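PDB 5MAL: lipase from Streptomyces rimosus, which hydrolyses triacylglycerols, p-nitrophenyl and naphthyl esters and the thioester palmitoyl-CoA, preferring medium-length acyl chains among its ester substrates. Local coordinates for residues A[90-93]-A[94-98]; A[103-106]-A[107-111]; A[118-121]-A[122-126]; A[171-174]-A[175-179]; A[225-228]-A[229-233]. All coordinates share one frame; numbering follows the deposited sequence.

All five contacts are local, made between neighbouring turns of a single helix. Contacts 2 and 3 lie on the same helix, 98-130, and are joined by Tyr111 and Gln119, whose OH and OE1 stand 2.5 Å apart. Contact 1, at the end of helix 86-96, is the farthest of the five from the chain centre, about 21 Å, and packs on contact 2. Contacts 4 and 5 lie nearer the centre, about 13 Å each; helix 159-180 carries contact 4 and meets contact 3 through the Asp121-Arg177 salt bridge. Exposed amides and charged chains mark the outer sides of contacts 1 to 3, whereas in contact 5 four of eight touching residues are buried.

Contact 1 (A[90-93]-A[94-98]); sequences MTTC and NLQGE
Asn94 grips the carbonyl of Met90 twice in this last turn of helix 86-96: Asn94 ND2 lies 2.8 Å from Met90 O. The backbone donor, Asn94 N, lies 3.1 Å from Met90 O. The two donors arrive from opposite faces of the carbonyl plane. With CG anti to the carbonyl carbon (chi1 -78°), the Asn94 side chain folds back along the helix, which brings the amide to that oxygen. ND2 also bonds Tyr215 OH, in the loop next to His216, the inferred active-site histidine. With an alanine here, Met90 O is likely to keep just the backbone donor of these two, and Tyr215 OH to lose its amide partner. Two residues on, Thr92 O accepts from Gln96 N at 2.8 Å and from Leu95 N at 3.1 Å, the second donor standing above the carbonyl plane. Thr92 CG2 rests 3.9 Å from Gln96 OE1. Cys93 is fixed by its disulfide to Cys101, on the following helix. Gly97, with positive phi (89°), leaves helical geometry and is the N-cap residue of helix 98-130. Paired donors on single carbonyls, together with the covalent link, imply a helix end held by both polar and covalent ties.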
loop_
_atom_site.group_PDB
_atom_site.type_symbol
_atom_site.label_atom_id
_atom_site.label_comp_id
_atom_site.label_asym_id
_atom_site.label_seq_id
_atom_site.Cartn_x
_atom_site.Cartn_y
_atom_site.Cartn_z
ATOM N N MET A 90 -1.329 -13.759 -4.030
ATOM C CA MET A 90 -2.536 -14.045 -3.256
ATOM C C MET A 90 -3.491 -14.920 -4.046
ATOM O O MET A 90 -4.070 -15.854 -3.508
ATOM C CB MET A 90 -3.244 -12.753 -2.832
ATOM C CG MET A 90 -2.392 -11.818 -1.980
ATOM S SD MET A 90 -1.286 -12.687 -0.854
ATOM C CE MET A 90 -2.446 -13.456 0.245
ATOM N N THR A 91 -3.651 -14.612 -5.327
ATOM C CA THR A 91 -4.540 -15.385 -6.182
ATOM C C THR A 91 -4.084 -16.839 -6.273
ATOM O O THR A 91 -4.887 -17.775 -6.116
ATOM C CB THR A 91 -4.622 -14.768 -7.589
ATOM O OG1 THR A 91 -5.415 -13.573 -7.530
ATOM C CG2 THR A 91 -5.248 -15.748 -8.581
ATOM N N THR A 92 -2.788 -17.017 -6.499
ATOM C CA THR A 92 -2.193 -18.338 -6.624
ATOM C C THR A 92 -2.389 -19.114 -5.336
ATOM O O THR A 92 -2.751 -20.290 -5.351
ATOM C CB THR A 92 -0.684 -18.247 -6.953
ATOM O OG1 THR A 92 -0.516 -17.862 -8.322
ATOM C CG2 THR A 92 0.016 -19.578 -6.703
ATOM N N CYS A 93 -2.167 -18.432 -4.219
ATOM C CA CYS A 93 -2.269 -19.048 -2.905
ATOM C C CYS A 93 -3.651 -19.576 -2.589
ATOM O O CYS A 93 -3.800 -20.563 -1.885
ATOM C CB CYS A 93 -1.873 -18.054 -1.825
ATOM S SG CYS A 93 -0.121 -17.810 -1.728
ATOM N N ASN A 94 -4.665 -18.896 -3.092
ATOM C CA ASN A 94 -6.013 -19.267 -2.749
ATOM C C ASN A 94 -6.596 -20.236 -3.751
ATOM O O ASN A 94 -7.703 -20.738 -3.569
ATOM C CB ASN A 94 -6.872 -18.018 -2.620
ATOM C CG ASN A 94 -6.639 -17.319 -1.308
ATOM O OD1 ASN A 94 -7.138 -17.758 -0.268
ATOM N ND2 ASN A 94 -5.842 -16.253 -1.330
ATOM N N LEU A 95 -5.826 -20.525 -4.794
ATOM C CA LEU A 95 -6.278 -21.458 -5.813
ATOM C C LEU A 95 -5.504 -22.774 -5.820
ATOM O O LEU A 95 -6.089 -23.843 -6.005
ATOM C CB LEU A 95 -6.183 -20.803 -7.185
ATOM C CG LEU A 95 -6.756 -21.628 -8.331
ATOM C CD1 LEU A 95 -8.147 -22.098 -7.957
ATOM C CD2 LEU A 95 -6.786 -20.802 -9.614
ATOM N N GLN A 96 -4.192 -22.706 -5.618
ATOM C CA GLN A 96 -3.344 -23.867 -5.888
ATOM C C GLN A 96 -2.838 -24.605 -4.656
ATOM O O GLN A 96 -2.142 -25.620 -4.778
ATOM C CB GLN A 96 -2.158 -23.435 -6.737
ATOM C CG GLN A 96 -2.581 -22.883 -8.074
ATOM C CD GLN A 96 -1.403 -22.639 -8.970
ATOM O OE1 GLN A 96 -0.279 -22.990 -8.627
ATOM N NE2 GLN A 96 -1.648 -22.044 -10.126
ATOM N N GLY A 97 -3.188 -24.108 -3.476
ATOM C CA GLY A 97 -2.839 -24.798 -2.251
ATOM C C GLY A 97 -1.494 -24.403 -1.676
ATOM O O GLY A 97 -0.752 -23.616 -2.260
ATOM N N GLU A 98 -1.181 -24.972 -0.520
ATOM C CA GLU A 98 -0.094 -24.480 0.296
ATOM C C GLU A 98 1.282 -24.548 -0.349
ATOM O O GLU A 98 2.044 -23.587 -0.272
ATOM C CB GLU A 98 -0.042 -25.233 1.619
ATOM C CG GLU A 98 1.032 -24.703 2.533
ATOM C CD GLU A 98 1.193 -25.521 3.783
ATOM O OE1 GLU A 98 1.775 -26.627 3.708
ATOM O OE2 GLU A 98 0.732 -25.060 4.844
HETATM O O HOH W 1 -6.520 -21.045 0.119
#

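Contact 2 (A[103-106]-A[107-111]); sequences ARIA and KARAY
Lys107 lays its aliphatic chain against the guanidinium of Arg104: Lys107 CD is 3.5 Å from Arg104 NH1. The next carbon, CE, stands over one face of that group, offset toward the rim. The lysine chain runs extended beyond CG, whereas Arg104 bends at chi2 (62°), which turns its guanidinium back toward the next turn of helix 98-130. The like charges come close without touching, Arg104 NH1 lying 4.5 Å from Lys107 NZ, and Arg104 NE is paired with Asp88 of helix 86-96. That salt bridge probably offsets some of the repulsion.

On another side of the helix Ile105 and Arg109 make a mainly apolar pair. The methyl CG2 of Ile105 touches Arg109 CD at 3.8 Å, and Arg109 CG sits 3.2 Å from Ile105 O. The arginine then bends at chi3 (68°) and carries its NE to Asp169 of helix 159-180. A leucine in its place would probably leave Asp169 without this positive mate and weaken the tie between the two helices. Beneath these side chains the backbone is regular: Arg109 N bonds Ile105 O at 2.7 Å and Ala108 N bonds Arg104 O at 2.9 Å. Arg104 thus offers its guanidinium to the lysine methylenes and Arg109 its own methylenes to Ile105, while each sends NE to an acid of a neighbouring helix, which implies that electrostatic pairing and apolar contact work together here.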
loop_
_atom_site.group_PDB
_atom_site.type_symbol
_atom_site.label_atom_id
_atom_site.label_comp_id
_atom_site.label_asym_id
_atom_site.label_seq_id
_atom_site.Cartn_x
_atom_site.Cartn_y
_atom_site.Cartn_z
ATOM N N ALA A 103 5.772 -21.495 -2.425
ATOM C CA ALA A 103 6.715 -21.277 -3.523
ATOM C C ALA A 103 6.549 -19.885 -4.137
ATOM O O ALA A 103 7.529 -19.192 -4.430
ATOM C CB ALA A 103 6.526 -22.348 -4.591
ATOM N N ARG A 104 5.295 -19.498 -4.344
ATOM C CA ARG A 104 4.979 -18.204 -4.923
ATOM C C ARG A 104 5.415 -17.075 -3.995
ATOM O O ARG A 104 5.973 -16.081 -4.447
ATOM C CB ARG A 104 3.480 -18.112 -5.225
ATOM C CG ARG A 104 3.074 -16.881 -6.004
ATOM C CD ARG A 104 3.730 -16.863 -7.372
ATOM N NE ARG A 104 3.568 -15.575 -8.045
ATOM C CZ ARG A 104 4.383 -14.535 -7.875
ATOM N NH1 ARG A 104 5.422 -14.626 -7.051
ATOM N NH2 ARG A 104 4.160 -13.400 -8.533
ATOM N N ILE A 105 5.152 -17.235 -2.698
ATOM C CA ILE A 105 5.604 -16.293 -1.682
ATOM C C ILE A 105 7.120 -16.171 -1.648
ATOM O O ILE A 105 7.676 -15.072 -1.550
ATOM C CB ILE A 105 5.143 -16.712 -0.276
ATOM C CG1 ILE A 105 3.625 -16.798 -0.208
ATOM C CG2 ILE A 105 5.681 -15.726 0.761
ATOM C CD1 ILE A 105 2.999 -15.478 -0.143
ATOM N N ALA A 106 7.791 -17.315 -1.698
ATOM C CA ALA A 106 9.250 -17.318 -1.684
ATOM C C ALA A 106 9.787 -16.510 -2.860
ATOM O O ALA A 106 10.748 -15.750 -2.716
ATOM C CB ALA A 106 9.784 -18.749 -1.724
ATOM N N LYS A 107 9.154 -16.669 -4.016
ATOM C CA LYS A 107 9.567 -15.952 -5.215
ATOM C C LYS A 107 9.311 -14.464 -4.994
ATOM O O LYS A 107 10.150 -13.634 -5.296
ATOM C CB LYS A 107 8.824 -16.485 -6.447
ATOM C CG LYS A 107 8.941 -15.628 -7.703
ATOM C CD LYS A 107 8.066 -16.171 -8.822
ATOM C CE LYS A 107 7.994 -15.197 -9.991
ATOM N NZ LYS A 107 7.092 -15.688 -11.080
ATOM N N ALA A 108 8.159 -14.141 -4.417
ATOM C CA ALA A 108 7.824 -12.752 -4.126
ATOM C C ALA A 108 8.809 -12.168 -3.132
ATOM O O ALA A 108 9.238 -11.024 -3.269
ATOM C CB ALA A 108 6.391 -12.644 -3.587
ATOM N N ARG A 109 9.179 -12.957 -2.130
ATOM C CA ARG A 109 10.057 -12.458 -1.080
ATOM C C ARG A 109 11.470 -12.262 -1.607
ATOM O O ARG A 109 12.170 -11.350 -1.178
ATOM C CB ARG A 109 10.067 -13.401 0.118
ATOM C CG ARG A 109 8.767 -13.368 0.902
ATOM C CD ARG A 109 8.871 -14.247 2.115
ATOM N NE ARG A 109 9.810 -13.681 3.071
ATOM C CZ ARG A 109 10.317 -14.347 4.100
ATOM N NH1 ARG A 109 9.984 -15.619 4.299
ATOM N NH2 ARG A 109 11.159 -13.740 4.924
ATOM N N ALA A 110 11.884 -13.116 -2.538
ATOM C CA ALA A 110 13.177 -12.921 -3.185
ATOM C C ALA A 110 13.162 -11.592 -3.926
ATOM O O ALA A 110 14.141 -10.847 -3.891
ATOM C CB ALA A 110 13.491 -14.060 -4.130
ATOM N N TYR A 111 12.040 -11.294 -4.579
ATOM C CA TYR A 111 11.892 -10.046 -5.315
ATOM C C TYR A 111 12.014 -8.858 -4.390
ATOM O O TYR A 111 12.781 -7.927 -4.643
ATOM C CB TYR A 111 10.551 -9.976 -6.037
ATOM C CG TYR A 111 10.512 -8.852 -7.049
ATOM C CD1 TYR A 111 10.315 -7.529 -6.654
ATOM C CD2 TYR A 111 10.689 -9.113 -8.398
ATOM C CE1 TYR A 111 10.292 -6.501 -7.582
ATOM C CE2 TYR A 111 10.657 -8.093 -9.331
ATOM C CZ TYR A 111 10.468 -6.794 -8.921
ATOM O OH TYR A 111 10.452 -5.792 -9.867
#

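Contact 3 (A[118-121]-A[122-126]); sequences AQLD and QVYDA
The carbonyl O of Leu120 accepts from Tyr124 N at 2.7 Å, the N-H pointing to it at 160° and coming in nearly in line with the C=O. The same oxygen also sits 3.1 Å above one face of the Tyr124 ring, offset toward the rim on the CG and CD1 side. Leu120 and Tyr124 lie side by side and point the same way. Their alignment sets Leu120 CB over the ring, 4.2 Å from the centroid and 20° off the normal, a CH-pi contact. Farther out, Leu120 CD2 reaches Tyr124 OH at 3.9 Å. The ring is flanked in turn by His181 and Phe183, both meeting it edge-to-face, and by Thr174 and Arg177 of helix 159-180, which probably limits its rotation.

A second, polar pair is joined through water. Gln119 and Gln122 hold their amide planes only 14° apart, and a water bridges them, accepting from Gln119 NE2 at 3.2 Å and donating to Gln122 OE1 at 2.7 Å. Gln119 OE1 is taken by Tyr111 OH, earlier on the same helix. Asp121 OD1 is held by Arg177 and by His181 NE2, while its carbonyl O accepts from Asp125 N at 2.7 Å.

One aromatic-aliphatic side turned inward and a watered, charged side elsewhere make this an amphipathic helix. It is one of the helices packed about the parallel sheet in the three-layer alpha/beta/alpha fold of the SGNH hydrolases.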
loop_
_atom_site.group_PDB
_atom_site.type_symbol
_atom_site.label_atom_id
_atom_site.label_comp_id
_atom_site.label_asym_id
_atom_site.label_seq_id
_atom_site.Cartn_x
_atom_site.Cartn_y
_atom_site.Cartn_z
ATOM N N ALA A 118 16.038 -1.256 -5.539
ATOM C CA ALA A 118 16.535 -0.352 -6.571
ATOM C C ALA A 118 15.393 0.307 -7.317
ATOM O O ALA A 118 15.542 1.416 -7.834
ATOM C CB ALA A 118 17.438 -1.084 -7.550
ATOM N N GLN A 119 14.257 -0.380 -7.388
ATOM C CA GLN A 119 13.110 0.173 -8.077
ATOM C C GLN A 119 12.472 1.236 -7.216
ATOM O O GLN A 119 11.950 2.216 -7.727
ATOM C CB GLN A 119 12.106 -0.912 -8.409
ATOM C CG GLN A 119 12.666 -1.960 -9.329
ATOM C CD GLN A 119 11.622 -2.960 -9.680
ATOM O OE1 GLN A 119 11.043 -3.592 -8.794
ATOM N NE2 GLN A 119 11.351 -3.111 -10.969
ATOM N N LEU A 120 12.515 1.043 -5.902
ATOM C CA LEU A 120 12.049 2.095 -5.005
ATOM C C LEU A 120 12.920 3.337 -5.171
ATOM O O LEU A 120 12.408 4.463 -5.252
ATOM C CB LEU A 120 12.054 1.625 -3.553
ATOM C CG LEU A 120 11.070 0.504 -3.230
ATOM C CD1 LEU A 120 11.240 0.104 -1.779
ATOM C CD2 LEU A 120 9.647 0.966 -3.516
ATOM N N ASP A 121 14.235 3.127 -5.236
ATOM C CA ASP A 121 15.156 4.233 -5.458
ATOM C C ASP A 121 14.797 5.005 -6.718
ATOM O O ASP A 121 14.875 6.231 -6.736
ATOM C CB ASP A 121 16.599 3.734 -5.544
ATOM C CG ASP A 121 17.197 3.458 -4.193
ATOM O OD1 ASP A 121 16.722 4.045 -3.193
ATOM O OD2 ASP A 121 18.161 2.670 -4.126
ATOM N N GLN A 122 14.404 4.289 -7.769
ATOM C CA GLN A 122 13.989 4.929 -9.010
ATOM C C GLN A 122 12.888 5.937 -8.753
ATOM O O GLN A 122 12.952 7.083 -9.208
ATOM C CB GLN A 122 13.516 3.893 -10.026
ATOM C CG GLN A 122 14.638 3.149 -10.697
ATOM C CD GLN A 122 14.130 2.240 -11.785
ATOM O OE1 GLN A 122 13.324 1.337 -11.534
ATOM N NE2 GLN A 122 14.571 2.488 -13.010
ATOM N N VAL A 123 11.876 5.503 -8.009
ATOM C CA VAL A 123 10.772 6.384 -7.699
ATOM C C VAL A 123 11.234 7.472 -6.743
ATOM O O VAL A 123 10.914 8.649 -6.932
ATOM C CB VAL A 123 9.593 5.615 -7.078
ATOM C CG1 VAL A 123 8.489 6.588 -6.670
ATOM C CG2 VAL A 123 9.064 4.582 -8.058
ATOM N N TYR A 124 11.973 7.086 -5.710
ATOM C CA TYR A 124 12.284 8.046 -4.653
ATOM C C TYR A 124 13.242 9.116 -5.188
ATOM O O TYR A 124 13.161 10.277 -4.786
ATOM C CB TYR A 124 12.885 7.364 -3.427
ATOM C CG TYR A 124 11.981 6.372 -2.714
ATOM C CD1 TYR A 124 10.648 6.192 -3.086
ATOM C CD2 TYR A 124 12.471 5.626 -1.651
ATOM C CE1 TYR A 124 9.841 5.260 -2.416
ATOM C CE2 TYR A 124 11.695 4.715 -0.990
ATOM C CZ TYR A 124 10.388 4.535 -1.362
ATOM O OH TYR A 124 9.669 3.605 -0.663
ATOM N N ASP A 125 14.140 8.722 -6.092
ATOM C CA ASP A 125 15.025 9.681 -6.755
ATOM C C ASP A 125 14.214 10.720 -7.516
ATOM O O ASP A 125 14.557 11.910 -7.547
ATOM C CB ASP A 125 15.966 8.989 -7.743
ATOM C CG ASP A 125 17.119 8.295 -7.078
ATOM O OD1 ASP A 125 17.398 8.553 -5.888
ATOM O OD2 ASP A 125 17.767 7.487 -7.770
ATOM N N ALA A 126 13.159 10.256 -8.172
ATOM C CA ALA A 126 12.309 11.160 -8.929
ATOM C C ALA A 126 11.653 12.151 -7.973
ATOM O O ALA A 126 11.628 13.353 -8.222
ATOM C CB ALA A 126 11.289 10.392 -9.708
HETATM O O HOH W 2 13.206 -1.091 -12.649
#

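Contact 4 (A[171-174]-A[175-179]); sequences NAVT and AKRAA
Two bends, at chi2 (-61°) and chi3 (84°), curl the Arg177 chain back beside its own helix and place NE within reach of a water shared with the preceding turn. Lys176 starts with CG anti to its carbonyl carbon (chi1 -47°), which lays CG 3.1 Å from Ala172 O. Both residues belong to helix 159-180, one of those covering the parallel sheet of this SGNH hydrolase, and the turn follows the i to i+4 pattern throughout: Ala175 N bonds Asn171 O at 2.8 Å, and Ala178 N bonds Thr174 O at the same distance of 2.8 Å.

Thr174 and Ala178 are buried, and Ala175 touches Phe185 of the sheet. Ala175 CB closes to 3.2 Å on Asn171 O, and Ala178 CB to the same distance from Thr174 O, so these methyls pack directly on the carbonyls of the turn before. Thr174 gives its OG1 to Ile170 O and thereby satisfies a buried hydroxyl within the helix; its side chain also touches Leu120 and Tyr124 of helix 98-130 and Phe185. Asn171, also buried, has its ND2 held by the carbonyl of Tyr141.

The charged end of Arg177 leads away from the preceding turn toward helix 98-130. Its NH1 pairs with Asp180 as well as with Asp121, so that two acids share one cationic group, which would probably favour its charged state. Val173 O has two donors: Arg177 N at 3.0 Å, and the water, which lies 2.8 Å from Val173 O and accepts from Arg177 NE in the plane of the guanidinium.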
loop_
_atom_site.group_PDB
_atom_site.type_symbol
_atom_site.label_atom_id
_atom_site.label_comp_id
_atom_site.label_asym_id
_atom_site.label_seq_id
_atom_site.Cartn_x
_atom_site.Cartn_y
_atom_site.Cartn_z
ATOM N N ASN A 171 8.174 -4.184 4.242
ATOM C CA ASN A 171 8.184 -3.040 5.155
ATOM C C ASN A 171 9.591 -2.700 5.636
ATOM O O ASN A 171 9.938 -1.527 5.775
ATOM C CB ASN A 171 7.265 -3.298 6.340
ATOM C CG ASN A 171 5.810 -3.242 5.941
ATOM O OD1 ASN A 171 5.459 -2.537 4.991
ATOM N ND2 ASN A 171 4.956 -3.990 6.644
ATOM N N ALA A 172 10.396 -3.728 5.891
ATOM C CA ALA A 172 11.797 -3.527 6.254
ATOM C C ALA A 172 12.554 -2.891 5.103
ATOM O O ALA A 172 13.250 -1.906 5.297
ATOM C CB ALA A 172 12.452 -4.847 6.657
ATOM N N VAL A 173 12.415 -3.448 3.904
ATOM C CA VAL A 173 13.100 -2.910 2.733
ATOM C C VAL A 173 12.689 -1.462 2.496
ATOM O O VAL A 173 13.513 -0.584 2.238
ATOM C CB VAL A 173 12.805 -3.741 1.477
ATOM C CG1 VAL A 173 13.278 -3.017 0.231
ATOM C CG2 VAL A 173 13.482 -5.106 1.578
ATOM N N THR A 174 11.398 -1.211 2.629
ATOM C CA THR A 174 10.854 0.097 2.313
ATOM C C THR A 174 11.182 1.132 3.375
ATOM O O THR A 174 11.467 2.287 3.047
ATOM C CB THR A 174 9.333 0.007 2.120
ATOM O OG1 THR A 174 9.067 -0.936 1.086
ATOM C CG2 THR A 174 8.780 1.340 1.686
ATOM N N ALA A 175 11.150 0.741 4.646
ATOM C CA ALA A 175 11.493 1.697 5.687
ATOM C C ALA A 175 12.936 2.155 5.503
ATOM O O ALA A 175 13.234 3.341 5.609
ATOM C CB ALA A 175 11.289 1.103 7.063
ATOM N N LYS A 176 13.827 1.223 5.200
ATOM C CA LYS A 176 15.231 1.610 5.002
ATOM C C LYS A 176 15.456 2.424 3.721
ATOM O O LYS A 176 16.242 3.367 3.747
ATOM C CB LYS A 176 16.139 0.377 5.046
ATOM C CG LYS A 176 15.818 -0.507 6.239
ATOM C CD LYS A 176 16.941 -1.472 6.627
ATOM C CE LYS A 176 17.725 -1.984 5.433
ATOM N NZ LYS A 176 18.456 -3.232 5.812
ATOM N N ARG A 177 14.769 2.093 2.626
ATOM C CA ARG A 177 14.853 2.918 1.415
ATOM C C ARG A 177 14.310 4.317 1.668
ATOM O O ARG A 177 14.912 5.305 1.259
ATOM C CB ARG A 177 14.080 2.303 0.240
ATOM C CG ARG A 177 14.722 1.115 -0.483
ATOM C CD ARG A 177 16.071 1.444 -1.118
ATOM N NE ARG A 177 17.117 1.328 -0.118
ATOM C CZ ARG A 177 18.086 2.214 0.067
ATOM N NH1 ARG A 177 18.170 3.298 -0.701
ATOM N NH2 ARG A 177 18.973 2.001 1.024
ATOM N N ALA A 178 13.153 4.392 2.332
ATOM C CA ALA A 178 12.530 5.674 2.638
ATOM C C ALA A 178 13.478 6.543 3.453
ATOM O O ALA A 178 13.739 7.698 3.112
ATOM C CB ALA A 178 11.232 5.463 3.382
ATOM N N ALA A 179 14.008 5.969 4.523
ATOM C CA ALA A 179 14.936 6.691 5.385
ATOM C C ALA A 179 16.191 7.089 4.608
ATOM O O ALA A 179 16.798 8.134 4.877
ATOM C CB ALA A 179 15.297 5.849 6.585
HETATM O O HOH W 3 16.105 -1.109 1.455
#

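Contact 5 (A[225-228]-A[229-233]); sequences GYLP and VLNSA
Val229 and Asn231 meet the turn before them, Val229 through CG2 lying 3.3 Å from Gly225 O and Asn231 through ND2 lying 3.8 Å from Leu227 CD1. This is the proline-kinked end of helix 219-232, which packs beside the parallel sheet of the SGNH hydrolase fold. Pro228 has no N-H to bond to the turn before, and the helix bends there. Val229 N makes only a weak bond to Tyr226 O; regular i to i+4 bonding is back from Leu230 N, which bonds Tyr226 O at 3.1 Å, while Leu227 O takes Asn231 N at 2.8 Å in an almost straight bond of 171°.

Leu227 bends at chi2, which brings CD1 round to the Asn231 amide; the two side chains meet at an angle, carbon against nitrogen. Outside this first shell, helix 34-40 covers one side, with Leu37 against Leu227 and Trp38 against Leu230 and Asn231. Strand 135-139 covers another, with Leu139 on Val229 and Val137 on Leu230. Tyr226 turns away from the later turn; its OH bonds Gly140 O and its ring meets that of Tyr34, with planes about 15° apart. Its side chain lies about 8 Å from that of His216, inferred to be an active-site residue. Near the helix end Ser232 N bonds Pro228 O, and Ser232, with OG between its backbone N and carbonyl carbon (chi1 83°), donates that hydroxyl to Val229 O at 2.9 Å.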
loop_
_atom_site.group_PDB
_atom_site.type_symbol
_atom_site.label_atom_id
_atom_site.label_comp_id
_atom_site.label_asym_id
_atom_site.label_seq_id
_atom_site.Cartn_x
_atom_site.Cartn_y
_atom_site.Cartn_z
ATOM N N GLY A 225 -6.769 2.589 9.827
ATOM C CA GLY A 225 -5.506 1.900 9.681
ATOM C C GLY A 225 -4.539 2.833 8.977
ATOM O O GLY A 225 -3.571 3.295 9.576
ATOM N N TYR A 226 -4.809 3.143 7.713
ATOM C CA TYR A 226 -3.882 3.979 6.955
ATOM C C TYR A 226 -3.890 5.451 7.310
ATOM O O TYR A 226 -2.833 6.030 7.530
ATOM C CB TYR A 226 -4.139 3.842 5.454
ATOM C CG TYR A 226 -3.320 2.742 4.883
ATOM C CD1 TYR A 226 -3.793 1.435 4.879
ATOM C CD2 TYR A 226 -2.042 2.992 4.373
ATOM C CE1 TYR A 226 -3.021 0.406 4.365
ATOM C CE2 TYR A 226 -1.266 1.980 3.877
ATOM C CZ TYR A 226 -1.762 0.688 3.872
ATOM O OH TYR A 226 -0.991 -0.314 3.368
ATOM N N LEU A 227 -5.067 6.060 7.346
ATOM C CA LEU A 227 -5.136 7.510 7.522
ATOM C C LEU A 227 -4.457 7.982 8.812
ATOM O O LEU A 227 -3.731 8.966 8.783
ATOM C CB LEU A 227 -6.590 7.982 7.475
ATOM C CG LEU A 227 -6.778 9.452 7.859
ATOM C CD1 LEU A 227 -6.087 10.375 6.871
ATOM C CD2 LEU A 227 -8.267 9.784 7.977
ATOM N N PRO A 228 -4.663 7.272 9.942
ATOM C CA PRO A 228 -3.995 7.779 11.143
ATOM C C PRO A 228 -2.476 7.752 11.014
ATOM O O PRO A 228 -1.773 8.592 11.582
ATOM C CB PRO A 228 -4.490 6.831 12.238
ATOM C CG PRO A 228 -5.848 6.399 11.754
ATOM C CD PRO A 228 -5.627 6.204 10.270
ATOM N N VAL A 229 -1.960 6.815 10.229
ATOM C CA VAL A 229 -0.522 6.756 10.012
ATOM C C VAL A 229 -0.038 7.935 9.158
ATOM O O VAL A 229 1.007 8.508 9.436
ATOM C CB VAL A 229 -0.131 5.425 9.384
ATOM C CG1 VAL A 229 1.347 5.378 9.121
ATOM C CG2 VAL A 229 -0.518 4.313 10.341
ATOM N N LEU A 230 -0.799 8.314 8.136
ATOM C CA LEU A 230 -0.444 9.511 7.398
ATOM C C LEU A 230 -0.523 10.721 8.321
ATOM O O LEU A 230 0.380 11.545 8.326
ATOM C CB LEU A 230 -1.334 9.706 6.176
ATOM C CG LEU A 230 -1.022 10.984 5.398
ATOM C CD1 LEU A 230 0.429 10.972 4.897
ATOM C CD2 LEU A 230 -1.992 11.078 4.239
ATOM N N ASN A 231 -1.595 10.825 9.104
ATOM C CA ASN A 231 -1.734 11.960 10.007
ATOM C C ASN A 231 -0.610 12.048 11.027
ATOM O O ASN A 231 -0.228 13.141 11.429
ATOM C CB ASN A 231 -3.082 11.914 10.725
ATOM C CG ASN A 231 -4.168 12.614 9.951
ATOM O OD1 ASN A 231 -3.895 13.544 9.182
ATOM N ND2 ASN A 231 -5.406 12.190 10.146
ATOM N N SER A 232 -0.053 10.910 11.427
ATOM C CA SER A 232 0.986 10.911 12.440
ATOM C C SER A 232 2.248 11.590 11.908
ATOM O O SER A 232 3.070 12.092 12.667
ATOM C CB SER A 232 1.298 9.485 12.894
ATOM O OG SER A 232 2.210 8.858 12.012
ATOM N N ALA A 233 2.380 11.601 10.588
ATOM C CA ALA A 233 3.527 12.208 9.941
ATOM C C ALA A 233 3.088 13.586 9.479
ATOM O O ALA A 233 3.840 14.314 8.840
ATOM C CB ALA A 233 4.002 11.354 8.782
#